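Local coordinates for protein acetyl-CoA acetyltransferase (Elizabethkingia anophelis NUHP1, PDB 6BN2) that probably joins two acetyl-CoA molecules into acetoacetyl-CoA, as a calcium-binding acetyl-CoA C-acetyltransferase of the thiolase family, at residues M26-G31 / E223-K228; A106-K111 / V284-A289. One frame throughout, in Å; residues are numbered along the deposited sequence.

Overall arrangement
The two contacts sit on opposite sides of the chain's centre, their own centres 32 Å apart and their nearest atoms about 23 Å apart. Along the chain their segments alternate: 26-31, 106-111, 223-228, then 284-289. Contact 1 joins two surface loops of the N-terminal thiolase region, one following strand 12-24 and the other following strand 219-221. Contact 2 joins helix 98-111, of that same region, to strand 281-290 of the C-terminal one. In the mixed sheet, strand 281-290 lies antiparallel beside strand 12-24, which leads into loop 26-31. At contact 1 only Met26 meets the second subunit, whereas contact 2 lies at the subunit boundary, with six residues within reach of it.

Contact 1: residues M26-G31 / E223-K228; sequences MGSLSG and EDEEYK
Ser28 and Glu225 join the two loops through a two-point grip on one carboxylate. The backbone N of Ser28 donates a hydrogen bond to Glu225 OE2 at 2.9 Å, and an N-H...O angle of 173° makes it almost straight; it uses the syn lone pair of OE2. Ser28 OG donates to Glu225 OE1 over 2.6 Å, again from the syn side but 23° out of the carboxylate plane. The hydroxyl can do this because it is set anti to the carbonyl carbon of its own residue (chi1 -71°), beside the backbone N, where both donors face the same group. The extended glutamate chain carries the carboxylate across the gap between backbones whose nearest CA atoms, those of Ser28 and Glu225, are 8.2 Å apart. Gly27 lies close by, its CA 3.8 Å from Glu225 OE2.

Each loop also has polar bonds of its own. A type I turn runs from Gly27 to Ser30, and Gly27 O accepts both Ser30 N, at 3.0 Å, and Ser30 OG, at 2.8 Å, the hydroxyl lying in the carbonyl plane. On the other loop Tyr227 OH donates to Glu223 OE2 over 2.5 Å. Outside the pair, Glu225 OE2 also receives Ser24 N, while Asp224 is held by Arg19, Met22 and Trp197.

This is a polar loop-to-loop contact of the N-terminal thiolase region, away from the active site. Three N-H or O-H donors converge on the Glu225 carboxylate, two of them on OE2, which probably favours its ionised form and fixes the rotation of the group.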
ATOM      1  N   MET A  26      21.220  10.916  -4.795  1.00 18.50           N
ATOM      2  CA  MET A  26      22.038  10.853  -6.008  0.71 20.17           C
ATOM      3  C   MET A  26      23.408  10.231  -5.744  1.00 19.19           C
ATOM      4  O   MET A  26      24.367  10.483  -6.498  1.00 23.00           O
ATOM      5  CB  MET A  26      22.196  12.238  -6.649  0.71 21.76           C
ATOM      6  CG  MET A  26      20.899  13.017  -6.743  0.71 23.01           C
ATOM      7  SD  MET A  26      19.628  12.217  -7.709  0.71 22.72           S
ATOM      8  CE  MET A  26      20.400  12.158  -9.318  0.71 27.26           C
ATOM      9  N   GLY A  27      23.505   9.405  -4.708  1.00 18.63           N
ATOM     10  CA  GLY A  27      24.761   8.820  -4.252  1.00 18.89           C
ATOM     11  C   GLY A  27      24.946   7.390  -4.712  1.00 20.43           C
ATOM     12  O   GLY A  27      24.581   7.025  -5.837  1.00 20.67           O
ATOM     13  N   SER A  28      25.505   6.569  -3.816  1.00 17.36           N
ATOM     14  CA  SER A  28      26.059   5.275  -4.212  1.00 19.11           C
ATOM     15  C   SER A  28      24.993   4.302  -4.694  1.00 19.52           C
ATOM     16  O   SER A  28      25.306   3.396  -5.471  1.00 22.54           O
ATOM     17  CB  SER A  28      26.835   4.649  -3.052  1.00 23.54           C
ATOM     18  OG  SER A  28      28.037   5.352  -2.824  1.00 22.66           O
ATOM     19  N   LEU A  29      23.753   4.439  -4.222  1.00 17.20           N
ATOM     20  CA  LEU A  29      22.668   3.552  -4.629  1.00 17.64           C
ATOM     21  C   LEU A  29      21.725   4.197  -5.622  1.00 18.83           C
ATOM     22  O   LEU A  29      20.673   3.621  -5.924  1.00 18.12           O
ATOM     23  CB  LEU A  29      21.872   3.085  -3.407  1.00 15.36           C
ATOM     24  CG  LEU A  29      22.702   2.233  -2.443  1.00 16.52           C
ATOM     25  CD1 LEU A  29      21.861   1.852  -1.216  1.00 19.02           C
ATOM     26  CD2 LEU A  29      23.294   0.980  -3.141  1.00 18.29           C
ATOM     27  N   SER A  30      22.082   5.364  -6.164  1.00 18.57           N
ATOM     28  CA  SER A  30      21.122   6.071  -6.999  1.00 19.42           C
ATOM     29  C   SER A  30      20.802   5.322  -8.288  1.00 23.39           C
ATOM     30  O   SER A  30      19.754   5.581  -8.895  1.00 22.14           O
ATOM     31  CB  SER A  30      21.637   7.475  -7.313  1.00 23.38           C
ATOM     32  OG  SER A  30      22.853   7.424  -8.028  1.00 23.35           O
ATOM     33  N   GLY A  31      21.660   4.393  -8.707  1.00 19.96           N
ATOM     34  CA  GLY A  31      21.406   3.568  -9.873  1.00 19.96           C
ATOM     35  C   GLY A  31      20.808   2.203  -9.592  1.00 20.11           C
ATOM     36  O   GLY A  31      20.686   1.396 -10.523  1.00 22.34           O
ATOM     37  N   GLU A 223      28.379   0.085   3.759  1.00 20.12           N
ATOM     38  CA  GLU A 223      28.326   0.936   4.935  1.00 17.19           C
ATOM     39  C   GLU A 223      27.534   2.200   4.623  1.00 19.75           C
ATOM     40  O   GLU A 223      27.652   2.757   3.526  1.00 21.43           O
ATOM     41  CB  GLU A 223      29.747   1.286   5.400  1.00 20.26           C
ATOM     42  CG  GLU A 223      29.802   2.044   6.717  1.00 23.92           C
ATOM     43  CD  GLU A 223      31.221   2.155   7.267  1.00 31.69           C
ATOM     44  OE1 GLU A 223      32.122   1.444   6.768  1.00 34.88           O
ATOM     45  OE2 GLU A 223      31.428   2.953   8.202  1.00 32.42           O
ATOM     46  N   ASP A 224      26.727   2.639   5.593  1.00 17.21           N
ATOM     47  CA  ASP A 224      25.993   3.896   5.472  1.00 19.13           C
ATOM     48  C   ASP A 224      26.953   5.011   5.097  1.00 19.93           C
ATOM     49  O   ASP A 224      28.036   5.117   5.672  1.00 22.32           O
ATOM     50  CB  ASP A 224      25.315   4.257   6.796  1.00 17.47           C
ATOM     51  CG  ASP A 224      24.283   3.248   7.225  1.00 19.06           C
ATOM     52  OD1 ASP A 224      23.570   2.685   6.373  1.00 16.96           O
ATOM     53  OD2 ASP A 224      24.165   3.026   8.439  1.00 17.70           O
ATOM     54  N   GLU A 225      26.571   5.843   4.124  1.00 19.78           N
ATOM     55  CA  GLU A 225      27.488   6.895   3.697  1.00 20.28           C
ATOM     56  C   GLU A 225      27.053   8.286   4.139  1.00 18.50           C
ATOM     57  O   GLU A 225      27.865   9.218   4.067  1.00 23.90           O
ATOM     58  CB  GLU A 225      27.695   6.879   2.168  1.00 23.12           C
ATOM     59  CG  GLU A 225      26.456   7.252   1.326  1.00 19.45           C
ATOM     60  CD  GLU A 225      26.682   7.035  -0.177  1.00 20.50           C
ATOM     61  OE1 GLU A 225      27.821   6.736  -0.601  1.00 23.48           O
ATOM     62  OE2 GLU A 225      25.705   7.157  -0.951  1.00 21.47           O
ATOM     63  N   GLU A 226      25.823   8.444   4.633  1.00 22.92           N
ATOM     64  CA  GLU A 226      25.345   9.776   4.990  1.00 21.76           C
ATOM     65  C   GLU A 226      26.107  10.360   6.177  1.00 25.75           C
ATOM     66  O   GLU A 226      26.351  11.567   6.217  1.00 24.41           O
ATOM     67  CB  GLU A 226      23.847   9.738   5.301  1.00 20.89           C
ATOM     68  CG  GLU A 226      23.225  11.119   5.384  1.00 24.88           C
ATOM     69  CD  GLU A 226      23.263  11.837   4.048  1.00 32.03           C
ATOM     70  OE1 GLU A 226      22.809  11.256   3.032  1.00 23.40           O
ATOM     71  OE2 GLU A 226      23.766  12.980   4.001  1.00 26.65           O
ATOM     72  N   TYR A 227      26.481   9.530   7.156  1.00 23.50           N
ATOM     73  CA  TYR A 227      26.990  10.072   8.415  1.00 27.89           C
ATOM     74  C   TYR A 227      28.392  10.635   8.268  1.00 27.00           C
ATOM     75  O   TYR A 227      28.860  11.363   9.159  1.00 28.60           O
ATOM     76  CB  TYR A 227      26.945   9.004   9.523  1.00 26.96           C
ATOM     77  CG  TYR A 227      28.041   7.967   9.478  1.00 24.07           C
ATOM     78  CD1 TYR A 227      29.248   8.182  10.147  1.00 25.85           C
ATOM     79  CD2 TYR A 227      27.884   6.765   8.791  1.00 25.03           C
ATOM     80  CE1 TYR A 227      30.261   7.249  10.127  1.00 27.96           C
ATOM     81  CE2 TYR A 227      28.909   5.814   8.766  1.00 26.58           C
ATOM     82  CZ  TYR A 227      30.094   6.065   9.440  1.00 28.33           C
ATOM     83  OH  TYR A 227      31.123   5.151   9.440  1.00 30.78           O
ATOM     84  N   LYS A 228      29.069  10.319   7.170  1.00 25.80           N
ATOM     85  CA  LYS A 228      30.338  10.950   6.855  1.00 30.46           C
ATOM     86  C   LYS A 228      30.166  12.295   6.152  1.00 37.08           C
ATOM     87  O   LYS A 228      31.145  13.035   6.025  1.00 43.27           O
ATOM     88  CB  LYS A 228      31.169   9.981   6.017  1.00 33.96           C
ATOM     89  CG  LYS A 228      31.649   8.789   6.834  1.00 43.08           C
ATOM     90  CD  LYS A 228      32.127   7.632   5.970  1.00 52.63           C
ATOM     91  CE  LYS A 228      30.956   6.771   5.517  1.00 49.73           C
ATOM     92  NZ  LYS A 228      31.397   5.466   4.946  1.00 53.47           N
TER

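Contact 2: residues A106-K111 / V284-A289; sequences AAQAVK and VSYADA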
ATOM      1  N   ALA A 106       1.616  -7.513   8.867  1.00 11.08           N
ATOM      2  CA  ALA A 106       2.073  -8.892   8.774  1.00 11.24           C
ATOM      3  C   ALA A 106       1.847  -9.632  10.088  1.00 13.42           C
ATOM      4  O   ALA A 106       1.442 -10.803  10.092  1.00 12.16           O
ATOM      5  CB  ALA A 106       3.551  -8.921   8.373  1.00 11.68           C
ATOM      6  N   ALA A 107       2.103  -8.959  11.217  1.00 13.30           N
ATOM      7  CA  ALA A 107       1.829  -9.573  12.509  1.00 13.98           C
ATOM      8  C   ALA A 107       0.342  -9.888  12.652  1.00 13.99           C
ATOM      9  O   ALA A 107      -0.035 -10.944  13.186  1.00 14.90           O
ATOM     10  CB  ALA A 107       2.325  -8.654  13.635  1.00 15.75           C
ATOM     11  N   GLN A 108      -0.516  -9.002  12.148  1.00 14.27           N
ATOM     12  CA  GLN A 108      -1.949  -9.252  12.212  1.00 14.35           C
ATOM     13  C   GLN A 108      -2.337 -10.452  11.364  1.00 14.45           C
ATOM     14  O   GLN A 108      -3.245 -11.198  11.735  1.00 15.22           O
ATOM     15  CB  GLN A 108      -2.726  -8.008  11.777  1.00 15.81           C
ATOM     16  CG  GLN A 108      -2.579  -6.872  12.799  1.00 15.55           C
ATOM     17  CD  GLN A 108      -3.141  -5.557  12.332  1.00 15.73           C
ATOM     18  OE1 GLN A 108      -2.935  -5.150  11.200  1.00 19.48           O
ATOM     19  NE2 GLN A 108      -3.879  -4.888  13.204  1.00 16.88           N
ATOM     20  N   ALA A 109      -1.669 -10.649  10.221  1.00 13.83           N
ATOM     21  CA  ALA A 109      -1.936 -11.837   9.405  1.00 14.84           C
ATOM     22  C   ALA A 109      -1.577 -13.119  10.154  1.00 16.11           C
ATOM     23  O   ALA A 109      -2.271 -14.142  10.020  1.00 15.98           O
ATOM     24  CB  ALA A 109      -1.163 -11.762   8.083  1.00 15.09           C
ATOM     25  N   VAL A 110      -0.500 -13.088  10.947  1.00 14.27           N
ATOM     26  CA  VAL A 110      -0.158 -14.248  11.776  1.00 14.42           C
ATOM     27  C   VAL A 110      -1.191 -14.433  12.889  1.00 17.42           C
ATOM     28  O   VAL A 110      -1.689 -15.544  13.118  1.00 18.82           O
ATOM     29  CB  VAL A 110       1.266 -14.117  12.355  1.00 15.32           C
ATOM     30  CG1 VAL A 110       1.595 -15.322  13.286  1.00 16.81           C
ATOM     31  CG2 VAL A 110       2.307 -14.041  11.236  1.00 15.97           C
ATOM     32  N   LYS A 111      -1.526 -13.349  13.598  1.00 15.78           N
ATOM     33  CA  LYS A 111      -2.472 -13.461  14.711  1.00 17.03           C
ATOM     34  C   LYS A 111      -3.860 -13.879  14.243  1.00 18.60           C
ATOM     35  O   LYS A 111      -4.587 -14.559  14.985  1.00 21.85           O
ATOM     36  CB  LYS A 111      -2.539 -12.131  15.472  1.00 18.12           C
ATOM     37  CG  LYS A 111      -1.264 -11.829  16.223  1.00 19.68           C
ATOM     38  CD  LYS A 111      -1.177 -10.391  16.699  1.00 24.78           C
ATOM     39  CE  LYS A 111      -2.157 -10.079  17.802  1.00 32.20           C
ATOM     40  NZ  LYS A 111      -1.835  -8.724  18.377  1.00 34.70           N
ATOM     41  N   VAL A 284       5.443  -7.652  20.875  1.00 14.68           N
ATOM     42  CA  VAL A 284       4.558  -7.637  22.039  1.00 14.63           C
ATOM     43  C   VAL A 284       3.237  -6.947  21.716  1.00 16.04           C
ATOM     44  O   VAL A 284       2.161  -7.473  22.029  1.00 18.19           O
ATOM     45  CB  VAL A 284       5.258  -6.960  23.227  1.00 17.69           C
ATOM     46  CG1 VAL A 284       4.317  -6.887  24.420  1.00 18.90           C
ATOM     47  CG2 VAL A 284       6.543  -7.713  23.593  1.00 17.84           C
ATOM     48  N   SER A 285       3.322  -5.772  21.089  1.00 15.65           N
ATOM     49  CA  SER A 285       2.153  -4.968  20.760  1.00 13.45           C
ATOM     50  C   SER A 285       2.550  -3.906  19.746  1.00 13.14           C
ATOM     51  O   SER A 285       3.734  -3.695  19.458  1.00 14.73           O
ATOM     52  CB  SER A 285       1.564  -4.301  22.001  1.00 18.53           C
ATOM     53  OG  SER A 285       2.513  -3.369  22.510  1.00 17.03           O
ATOM     54  N   TYR A 286       1.537  -3.217  19.227  1.00 14.28           N
ATOM     55  CA  TYR A 286       1.772  -2.169  18.241  1.00 12.77           C
ATOM     56  C   TYR A 286       0.518  -1.314  18.189  1.00 13.76           C
ATOM     57  O   TYR A 286      -0.551  -1.727  18.651  1.00 15.34           O
ATOM     58  CB  TYR A 286       2.109  -2.738  16.837  1.00 14.51           C
ATOM     59  CG  TYR A 286       1.201  -3.894  16.522  1.00 14.47           C
ATOM     60  CD1 TYR A 286      -0.091  -3.667  16.055  1.00 15.27           C
ATOM     61  CD2 TYR A 286       1.595  -5.201  16.768  1.00 16.03           C
ATOM     62  CE1 TYR A 286      -0.964  -4.713  15.844  1.00 17.03           C
ATOM     63  CE2 TYR A 286       0.728  -6.259  16.553  1.00 17.01           C
ATOM     64  CZ  TYR A 286      -0.546  -6.004  16.092  1.00 18.25           C
ATOM     65  OH  TYR A 286      -1.440  -7.041  15.903  1.00 20.63           O
ATOM     66  N   ALA A 287       0.656  -0.123  17.609  1.00 12.11           N
ATOM     67  CA  ALA A 287      -0.491   0.778  17.533  1.00 12.66           C
ATOM     68  C   ALA A 287      -0.221   1.878  16.522  1.00 12.85           C
ATOM     69  O   ALA A 287       0.931   2.250  16.276  1.00 14.31           O
ATOM     70  CB  ALA A 287      -0.806   1.426  18.897  1.00 14.79           C
ATOM     71  N   ASP A 288      -1.302   2.401  15.961  1.00 14.78           N
ATOM     72  CA  ASP A 288      -1.278   3.623  15.174  1.00 13.63           C
ATOM     73  C   ASP A 288      -1.997   4.719  15.951  1.00 14.08           C
ATOM     74  O   ASP A 288      -2.929   4.450  16.719  1.00 16.46           O
ATOM     75  CB  ASP A 288      -1.994   3.446  13.831  1.00 14.33           C
ATOM     76  CG  ASP A 288      -1.379   2.366  12.971  1.00 21.38           C
ATOM     77  OD1 ASP A 288      -0.198   2.500  12.615  1.00 18.32           O
ATOM     78  OD2 ASP A 288      -2.067   1.351  12.684  1.00 28.13           O
ATOM     79  N   ALA A 289      -1.601   5.963  15.704  1.00 12.27           N
ATOM     80  CA  ALA A 289      -2.373   7.093  16.208  1.00 13.36           C
ATOM     81  C   ALA A 289      -2.283   8.223  15.195  1.00 13.26           C
ATOM     82  O   ALA A 289      -1.400   8.236  14.339  1.00 14.52           O
ATOM     83  CB  ALA A 289      -1.857   7.564  17.577  1.00 17.74           C
TER
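Tyr286 reaches from its strand to helix 106-111 and meets three side chains there. The side chains of Lys111 and Tyr286 approach from opposite directions, and Lys111 NZ donates to Tyr286 OH at 3.0 Å; a bend at chi3 (69°) turns the lysine NZ toward the phenol oxygen. Gln108 crosses the tyrosine obliquely, its amide plane 86° from the ring plane, with CG 3.3 Å from Tyr286 OH and NE2 3.9 Å from Tyr286 CE1. Ala107 supplies the apolar part, its CB 4.1 Å from Tyr286 CE2.

The packing is closest around the phenol oxygen and sparser along the ring, where the Ala107 methyl, Gln108 NE2 and Lys111 NZ all come in at a slant. Lys111 is partly exposed, unlike the buried Ala107, Gln108 and Tyr286, yet it also packs on Ala112 of the second subunit. Tyr286 OH and Gln108 NE2 both hydrogen-bond Asp114 OD2 of the second subunit.

The backbones stay well apart, with axes no closer than 10.8 Å and N-to-C directions 126° apart, so side chains bridge the gap. Helix 98-111 packs against strands 12-24 and 117-125 through Ala106, Ala107 and Val110. On the strand side, a classic beta bulge sets Val284 and Ser285 opposite the single residue Val396 of strand 391-399, and Ala287 touches Ile306 of helix 300-311.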